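Local coordinates for tail fiber protein (Pseudomonas aeruginosa, PDB 6CL6), which forms the trimeric receptor-binding fiber of the R2 pyocin, a contractile injection system, and probably recognises the surface of target bacteria, at residues Y163-H172 with Q183-Y194. Sequence-based numbering, arbitrary orientation.
With EDO (1,2-ethanediol), chain K.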
ATOM      1  N   TYR A 163      27.288 -16.413   9.890  1.00  9.63           N
ATOM      2  CA  TYR A 163      27.090 -15.706   8.633  1.00 13.31           C
ATOM      3  C   TYR A 163      25.714 -15.040   8.687  1.00 16.43           C
ATOM      4  O   TYR A 163      24.773 -15.610   9.257  1.00 15.19           O
ATOM      5  CB  TYR A 163      27.156 -16.652   7.442  1.00 14.71           C
ATOM      6  CG  TYR A 163      28.541 -17.133   7.049  1.00  8.10           C
ATOM      7  CD1 TYR A 163      29.192 -18.102   7.798  1.00 12.13           C
ATOM      8  CD2 TYR A 163      29.177 -16.623   5.925  1.00 20.22           C
ATOM      9  CE1 TYR A 163      30.443 -18.558   7.426  1.00 12.20           C
ATOM     10  CE2 TYR A 163      30.436 -17.073   5.543  1.00 16.92           C
ATOM     11  CZ  TYR A 163      31.057 -18.046   6.306  1.00 16.98           C
ATOM     12  OH  TYR A 163      32.310 -18.515   5.930  1.00 14.45           O
ATOM     13  N   PRO A 164      25.568 -13.832   8.140  1.00 11.83           N
ATOM     14  CA  PRO A 164      24.257 -13.170   8.199  1.00  9.34           C
ATOM     15  C   PRO A 164      23.248 -13.729   7.233  1.00 11.14           C
ATOM     16  O   PRO A 164      22.043 -13.507   7.408  1.00 11.36           O
ATOM     17  CB  PRO A 164      24.579 -11.705   7.864  1.00  7.93           C
ATOM     18  CG  PRO A 164      25.804 -11.772   7.007  1.00  9.28           C
ATOM     19  CD  PRO A 164      26.596 -12.988   7.524  1.00 10.62           C
ATOM     20  N   ILE A 165      23.710 -14.433   6.209  1.00 14.04           N
ATOM     21  CA  ILE A 165      22.870 -14.995   5.153  1.00  8.50           C
ATOM     22  C   ILE A 165      23.663 -16.168   4.599  1.00 11.39           C
ATOM     23  O   ILE A 165      24.904 -16.168   4.620  1.00 15.09           O
ATOM     24  CB  ILE A 165      22.555 -13.932   4.073  1.00 10.32           C
ATOM     25  CG1 ILE A 165      21.561 -14.448   3.044  1.00 15.23           C
ATOM     26  CG2 ILE A 165      23.874 -13.485   3.376  1.00 11.64           C
ATOM     27  CD1 ILE A 165      20.129 -14.504   3.597  1.00 11.69           C
ATOM     28  N   VAL A 166      22.961 -17.185   4.145  1.00 12.66           N
ATOM     29  CA  VAL A 166      23.640 -18.331   3.530  1.00 12.98           C
ATOM     30  C   VAL A 166      23.943 -17.982   2.087  1.00 16.27           C
ATOM     31  O   VAL A 166      23.150 -18.285   1.181  1.00 12.41           O
ATOM     32  CB  VAL A 166      22.820 -19.618   3.665  1.00 20.11           C
ATOM     33  CG1 VAL A 166      23.544 -20.798   3.002  1.00 14.89           C
ATOM     34  CG2 VAL A 166      22.587 -19.909   5.134  1.00 24.48           C
ATOM     35  N   ARG A 167      25.083 -17.298   1.874  1.00 14.26           N
ATOM     36  CA  ARG A 167      25.504 -16.848   0.561  1.00 14.19           C
ATOM     37  C   ARG A 167      27.006 -16.647   0.578  1.00 14.03           C
ATOM     38  O   ARG A 167      27.570 -16.176   1.573  1.00  8.99           O
ATOM     39  CB  ARG A 167      24.859 -15.515   0.129  1.00 16.96           C
ATOM     40  CG  ARG A 167      23.393 -15.499  -0.033  1.00 21.10           C
ATOM     41  CD  ARG A 167      22.937 -16.103  -1.348  1.00 18.34           C
ATOM     42  NE  ARG A 167      21.546 -15.673  -1.648  1.00 17.74           N
ATOM     43  CZ  ARG A 167      20.485 -16.086  -0.979  1.00 19.14           C
ATOM     44  NH1 ARG A 167      20.616 -16.903   0.045  1.00 23.44           N
ATOM     45  NH2 ARG A 167      19.279 -15.655  -1.307  1.00 30.81           N
ATOM     46  N   ALA A 168      27.655 -16.983  -0.535  1.00 12.04           N
ATOM     47  CA  ALA A 168      29.003 -16.483  -0.785  1.00 13.14           C
ATOM     48  C   ALA A 168      29.005 -14.960  -0.646  1.00 12.18           C
ATOM     49  O   ALA A 168      27.989 -14.296  -0.857  1.00 13.53           O
ATOM     50  CB  ALA A 168      29.449 -16.905  -2.180  1.00 13.15           C
ATOM     51  N   GLY A 169      30.144 -14.402  -0.277  1.00 10.16           N
ATOM     52  CA  GLY A 169      30.197 -12.969  -0.036  1.00 12.98           C
ATOM     53  C   GLY A 169      31.536 -12.507   0.466  1.00 12.57           C
ATOM     54  O   GLY A 169      32.461 -13.290   0.664  1.00 14.16           O
ATOM     55  N   LEU A 170      31.606 -11.207   0.698  1.00 10.85           N
ATOM     56  CA  LEU A 170      32.805 -10.526   1.158  1.00 10.08           C
ATOM     57  C   LEU A 170      32.681 -10.066   2.596  1.00 12.73           C
ATOM     58  O   LEU A 170      31.844  -9.210   2.919  1.00 16.03           O
ATOM     59  CB  LEU A 170      33.102  -9.318   0.254  1.00  9.98           C
ATOM     60  CG  LEU A 170      34.500  -8.754   0.359  1.00 11.66           C
ATOM     61  CD1 LEU A 170      35.544  -9.759  -0.041  1.00 19.41           C
ATOM     62  CD2 LEU A 170      34.602  -7.523  -0.500  1.00 18.04           C
ATOM     63  N   LEU A 171      33.574 -10.573   3.444  1.00 10.30           N
ATOM     64  CA  LEU A 171      33.666 -10.153   4.833  1.00 10.15           C
ATOM     65  C   LEU A 171      34.752  -9.122   5.043  1.00 11.41           C
ATOM     66  O   LEU A 171      35.912  -9.361   4.675  1.00 11.44           O
ATOM     67  CB  LEU A 171      33.956 -11.338   5.753  1.00  9.19           C
ATOM     68  CG  LEU A 171      34.207 -11.064   7.228  1.00  6.50           C
ATOM     69  CD1 LEU A 171      32.887 -10.667   7.899  1.00 11.82           C
ATOM     70  CD2 LEU A 171      34.778 -12.268   7.926  1.00 11.25           C
ATOM     71  N   HIS A 172      34.384  -8.004   5.690  1.00  6.92           N
ATOM     72  CA  HIS A 172      35.352  -7.041   6.198  1.00  9.42           C
ATOM     73  C   HIS A 172      35.371  -7.072   7.719  1.00  9.63           C
ATOM     74  O   HIS A 172      34.316  -7.154   8.361  1.00 11.23           O
ATOM     75  CB  HIS A 172      35.044  -5.608   5.763  1.00  8.35           C
ATOM     76  CG  HIS A 172      35.607  -5.232   4.440  1.00 11.37           C
ATOM     77  ND1 HIS A 172      34.938  -5.454   3.260  1.00 14.58           N
ATOM     78  CD2 HIS A 172      36.772  -4.623   4.102  1.00 18.27           C
ATOM     79  CE1 HIS A 172      35.662  -5.000   2.250  1.00 18.28           C
ATOM     80  NE2 HIS A 172      36.787  -4.511   2.734  1.00 18.78           N
ATOM     81  N   GLN A 183      32.270  -5.716  11.831  1.00  5.67           N
ATOM     82  CA  GLN A 183      32.251  -6.524  10.621  1.00  9.60           C
ATOM     83  C   GLN A 183      31.181  -6.006   9.657  1.00 13.22           C
ATOM     84  O   GLN A 183      30.127  -5.528  10.072  1.00 10.02           O
ATOM     85  CB  GLN A 183      31.971  -8.016  10.925  1.00 12.02           C
ATOM     86  CG  GLN A 183      32.959  -8.660  11.880  1.00 18.85           C
ATOM     87  CD  GLN A 183      32.673 -10.111  12.123  1.00 11.85           C
ATOM     88  OE1 GLN A 183      31.499 -10.523  12.149  1.00 10.46           O
ATOM     89  NE2 GLN A 183      33.737 -10.918  12.292  1.00 10.20           N
ATOM     90  N   THR A 184      31.450  -6.168   8.372  1.00 13.59           N
ATOM     91  CA  THR A 184      30.461  -6.031   7.314  1.00 11.83           C
ATOM     92  C   THR A 184      30.542  -7.245   6.397  1.00  9.68           C
ATOM     93  O   THR A 184      31.579  -7.906   6.311  1.00 11.81           O
ATOM     94  CB  THR A 184      30.650  -4.778   6.453  1.00  7.63           C
ATOM     95  OG1 THR A 184      31.845  -4.913   5.660  1.00 11.16           O
ATOM     96  CG2 THR A 184      30.723  -3.580   7.319  1.00  8.80           C
ATOM     97  N   TYR A 185      29.417  -7.544   5.732  1.00 13.40           N
ATOM     98  CA  TYR A 185      29.302  -8.698   4.832  1.00  7.24           C
ATOM     99  C   TYR A 185      28.474  -8.274   3.642  1.00 10.51           C
ATOM    100  O   TYR A 185      27.332  -7.814   3.804  1.00 11.59           O
ATOM    101  CB  TYR A 185      28.639  -9.879   5.512  1.00  7.01           C
ATOM    102  CG  TYR A 185      28.853 -11.222   4.813  1.00  9.50           C
ATOM    103  CD1 TYR A 185      30.075 -11.898   4.947  1.00 12.57           C
ATOM    104  CD2 TYR A 185      27.883 -11.786   4.010  1.00 11.91           C
ATOM    105  CE1 TYR A 185      30.303 -13.113   4.322  1.00 14.76           C
ATOM    106  CE2 TYR A 185      28.101 -13.040   3.373  1.00 12.67           C
ATOM    107  CZ  TYR A 185      29.339 -13.685   3.554  1.00  9.43           C
ATOM    108  OH  TYR A 185      29.627 -14.878   2.954  1.00 16.22           O
ATOM    109  N   GLN A 186      29.048  -8.418   2.468  1.00 13.73           N
ATOM    110  CA  GLN A 186      28.393  -8.092   1.201  1.00 12.49           C
ATOM    111  C   GLN A 186      28.155  -9.398   0.448  1.00 13.64           C
ATOM    112  O   GLN A 186      29.103 -10.068   0.020  1.00 12.96           O
ATOM    113  CB  GLN A 186      29.256  -7.113   0.410  1.00  8.11           C
ATOM    114  CG  GLN A 186      28.697  -6.762  -0.969  1.00  7.98           C
ATOM    115  CD  GLN A 186      29.597  -5.818  -1.752  1.00 13.37           C
ATOM    116  OE1 GLN A 186      30.564  -5.245  -1.227  1.00 13.76           O
ATOM    117  NE2 GLN A 186      29.284  -5.658  -3.022  1.00 14.64           N
ATOM    118  N   ALA A 187      26.892  -9.750   0.278  1.00  9.70           N
ATOM    119  CA  ALA A 187      26.535 -10.987  -0.411  1.00  9.42           C
ATOM    120  C   ALA A 187      26.889 -10.897  -1.890  1.00  8.29           C
ATOM    121  O   ALA A 187      26.694  -9.864  -2.530  1.00 15.45           O
ATOM    122  CB  ALA A 187      25.053 -11.266  -0.240  1.00 14.03           C
ATOM    123  N   TYR A 188      27.406 -11.997  -2.441  1.00 14.27           N
ATOM    124  CA  TYR A 188      27.879 -11.974  -3.825  1.00 10.96           C
ATOM    125  C   TYR A 188      26.750 -11.685  -4.803  1.00 16.25           C
ATOM    126  O   TYR A 188      26.960 -11.013  -5.819  1.00 14.46           O
ATOM    127  CB  TYR A 188      28.576 -13.301  -4.172  1.00  9.55           C
ATOM    128  CG  TYR A 188      27.667 -14.390  -4.628  1.00 25.06           C
ATOM    129  CD1 TYR A 188      26.857 -15.079  -3.732  1.00 16.39           C
ATOM    130  CD2 TYR A 188      27.598 -14.737  -5.979  1.00 16.20           C
ATOM    131  CE1 TYR A 188      26.020 -16.097  -4.168  1.00 17.71           C
ATOM    132  CE2 TYR A 188      26.745 -15.722  -6.418  1.00 12.52           C
ATOM    133  CZ  TYR A 188      25.971 -16.401  -5.517  1.00 27.32           C
ATOM    134  OH  TYR A 188      25.149 -17.395  -5.973  1.00 17.66           O
ATOM    135  N   ASP A 189      25.546 -12.198  -4.529  1.00 18.37           N
ATOM    136  CA  ASP A 189      24.396 -11.970  -5.398  1.00 11.19           C
ATOM    137  C   ASP A 189      23.578 -10.738  -5.011  1.00 15.89           C
ATOM    138  O   ASP A 189      22.419 -10.605  -5.432  1.00 15.35           O
ATOM    139  CB  ASP A 189      23.473 -13.195  -5.386  1.00 15.27           C
ATOM    140  CG  ASP A 189      22.908 -13.487  -4.011  1.00 16.81           C
ATOM    141  OD1 ASP A 189      23.328 -12.817  -3.046  1.00 18.40           O
ATOM    142  OD2 ASP A 189      22.013 -14.356  -3.902  1.00 18.93           O
ATOM    143  N   GLY A 190      24.116  -9.874  -4.159  1.00 14.66           N
ATOM    144  CA  GLY A 190      23.400  -8.684  -3.745  1.00 15.52           C
ATOM    145  C   GLY A 190      22.193  -8.947  -2.881  1.00 14.37           C
ATOM    146  O   GLY A 190      21.316  -8.088  -2.771  1.00 12.94           O
ATOM    147  N   GLU A 191      22.101 -10.137  -2.283  1.00 15.88           N
ATOM    148  CA  GLU A 191      20.976 -10.447  -1.410  1.00 18.15           C
ATOM    149  C   GLU A 191      20.777  -9.312  -0.433  1.00 10.57           C
ATOM    150  O   GLU A 191      19.671  -8.828  -0.259  1.00 12.06           O
ATOM    151  CB  GLU A 191      21.199 -11.774  -0.671  1.00 19.10           C
ATOM    152  CG  GLU A 191      19.971 -12.232   0.125  1.00 14.26           C
ATOM    153  CD  GLU A 191      19.865 -11.570   1.500  1.00 13.00           C
ATOM    154  OE1 GLU A 191      20.917 -11.307   2.126  1.00 13.55           O
ATOM    155  OE2 GLU A 191      18.735 -11.343   1.973  1.00 14.77           O
ATOM    156  N   SER A 192      21.851  -8.874   0.201  1.00 10.33           N
ATOM    157  CA  SER A 192      21.925  -7.575   0.865  1.00 15.51           C
ATOM    158  C   SER A 192      23.355  -7.344   1.351  1.00  9.57           C
ATOM    159  O   SER A 192      24.281  -8.047   0.944  1.00 14.72           O
ATOM    160  CB  SER A 192      20.940  -7.456   2.023  1.00 24.31           C
ATOM    161  OG  SER A 192      20.818  -6.079   2.351  1.00 16.30           O
ATOM    162  N   PHE A 193      23.507  -6.316   2.175  1.00  8.31           N
ATOM    163  CA  PHE A 193      24.750  -5.831   2.781  1.00 15.52           C
ATOM    164  C   PHE A 193      24.445  -5.752   4.263  1.00  8.46           C
ATOM    165  O   PHE A 193      23.379  -5.244   4.643  1.00 12.41           O
ATOM    166  CB  PHE A 193      25.132  -4.468   2.188  1.00 15.39           C
ATOM    167  CG  PHE A 193      26.523  -3.988   2.541  1.00 16.04           C
ATOM    168  CD1 PHE A 193      26.824  -3.493   3.785  1.00 17.00           C
ATOM    169  CD2 PHE A 193      27.522  -4.005   1.565  1.00 18.88           C
ATOM    170  CE1 PHE A 193      28.130  -3.058   4.077  1.00 11.89           C
ATOM    171  CE2 PHE A 193      28.791  -3.553   1.854  1.00 33.77           C
ATOM    172  CZ  PHE A 193      29.080  -3.075   3.110  1.00 19.47           C
ATOM    173  N   TYR A 194      25.311  -6.346   5.097  1.00 11.41           N
ATOM    174  CA  TYR A 194      25.062  -6.512   6.517  1.00  8.00           C
ATOM    175  C   TYR A 194      26.176  -5.929   7.362  1.00 12.88           C
ATOM    176  O   TYR A 194      27.330  -5.924   6.938  1.00  8.64           O
ATOM    177  CB  TYR A 194      24.975  -7.993   6.900  1.00  8.74           C
ATOM    178  CG  TYR A 194      23.813  -8.747   6.267  1.00  7.38           C
ATOM    179  CD1 TYR A 194      23.883  -9.198   4.946  1.00  9.41           C
ATOM    180  CD2 TYR A 194      22.690  -9.007   6.975  1.00  8.47           C
ATOM    181  CE1 TYR A 194      22.853  -9.867   4.389  1.00 12.31           C
ATOM    182  CE2 TYR A 194      21.644  -9.704   6.426  1.00  8.55           C
ATOM    183  CZ  TYR A 194      21.726 -10.128   5.134  1.00 13.91           C
ATOM    184  OH  TYR A 194      20.670 -10.834   4.575  1.00 15.94           O
TER
HETATM  185  C1  EDO K 705      28.704 -19.260  -4.838  1.00 35.31           C
HETATM  186  O1  EDO K 705      28.340 -20.464  -4.137  1.00 24.12           O
HETATM  187  C2  EDO K 705      28.557 -19.508  -6.326  1.00 33.71           C
HETATM  188  O2  EDO K 705      27.163 -19.760  -6.603  1.00 31.82           O
HETATM  189  O   HOH W   1      19.545 -12.496   6.405  1.00 13.40           O
HETATM  190  O   HOH W   2      18.833 -13.544  -3.052  1.00 27.89           O
HETATM  191  O   HOH W   3      32.129  -6.429   3.366  1.00 13.01           O
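Tyr185 packs its ring against Pro164 and reaches the backbone of Arg167, both in the loop before strand 169-177, and shows how one aromatic side chain can bind a loop to a sheet. With CG trans to its own N (chi1 -163°), the ring reaches across the neighbouring strand. Pro164 CD sits over one face, 4.2 Å from the ring centroid, while the backbone N of Leu170 lies over the opposite face, toward the rim. At the end of the ring, Tyr185 OH donates to Arg167 O at 2.8 Å, in the carbonyl plane, which ties the hydroxyl end of the ring to the main chain of the loop. The ring of Tyr163 stands almost perpendicular to that of Tyr185 and turns an edge to the same hydroxyl; its own OH is bonded to Gln151.

Pro164 serves a second aromatic as well: its CB rests over a face of Tyr194, 3.6 Å from the centroid. Tyr194 OH in turn donates to the syn lone pair of Glu191 OE1, and Ile165 CG1 packs 3.3 Å from that same oxygen. Glu191 OE2 forms a salt bridge with Arg208.

Farther along, Arg167 bends at chi2 (-79°) to bring NE within 2.7 Å of Asp189 OD2, a salt bridge in which NE meets OD2 on its syn side, somewhat out of the carboxylate plane, with the two planar groups 68° apart. Glu191 CG covers one guanidinium face, and Asp189 OD1 accepts from Glu191 N in an Asx turn. Next to this, Ala168 O lies at the edge of the Tyr188 ring and accepts from Tyr188 N, while CD1 of that ring touches Ala168 CB at 3.5 Å.

Beyond the loop, paired backbone bonds join Leu170 to Gln186 and His172 to Thr184. Together these contacts hold the loop to the type I turn Ala187-Gly190, which leads toward strand 193-199, beside the antiparallel beta hairpin of strands 169-177 and 180-187 in the mixed sheet of one subunit of the trimeric fiber.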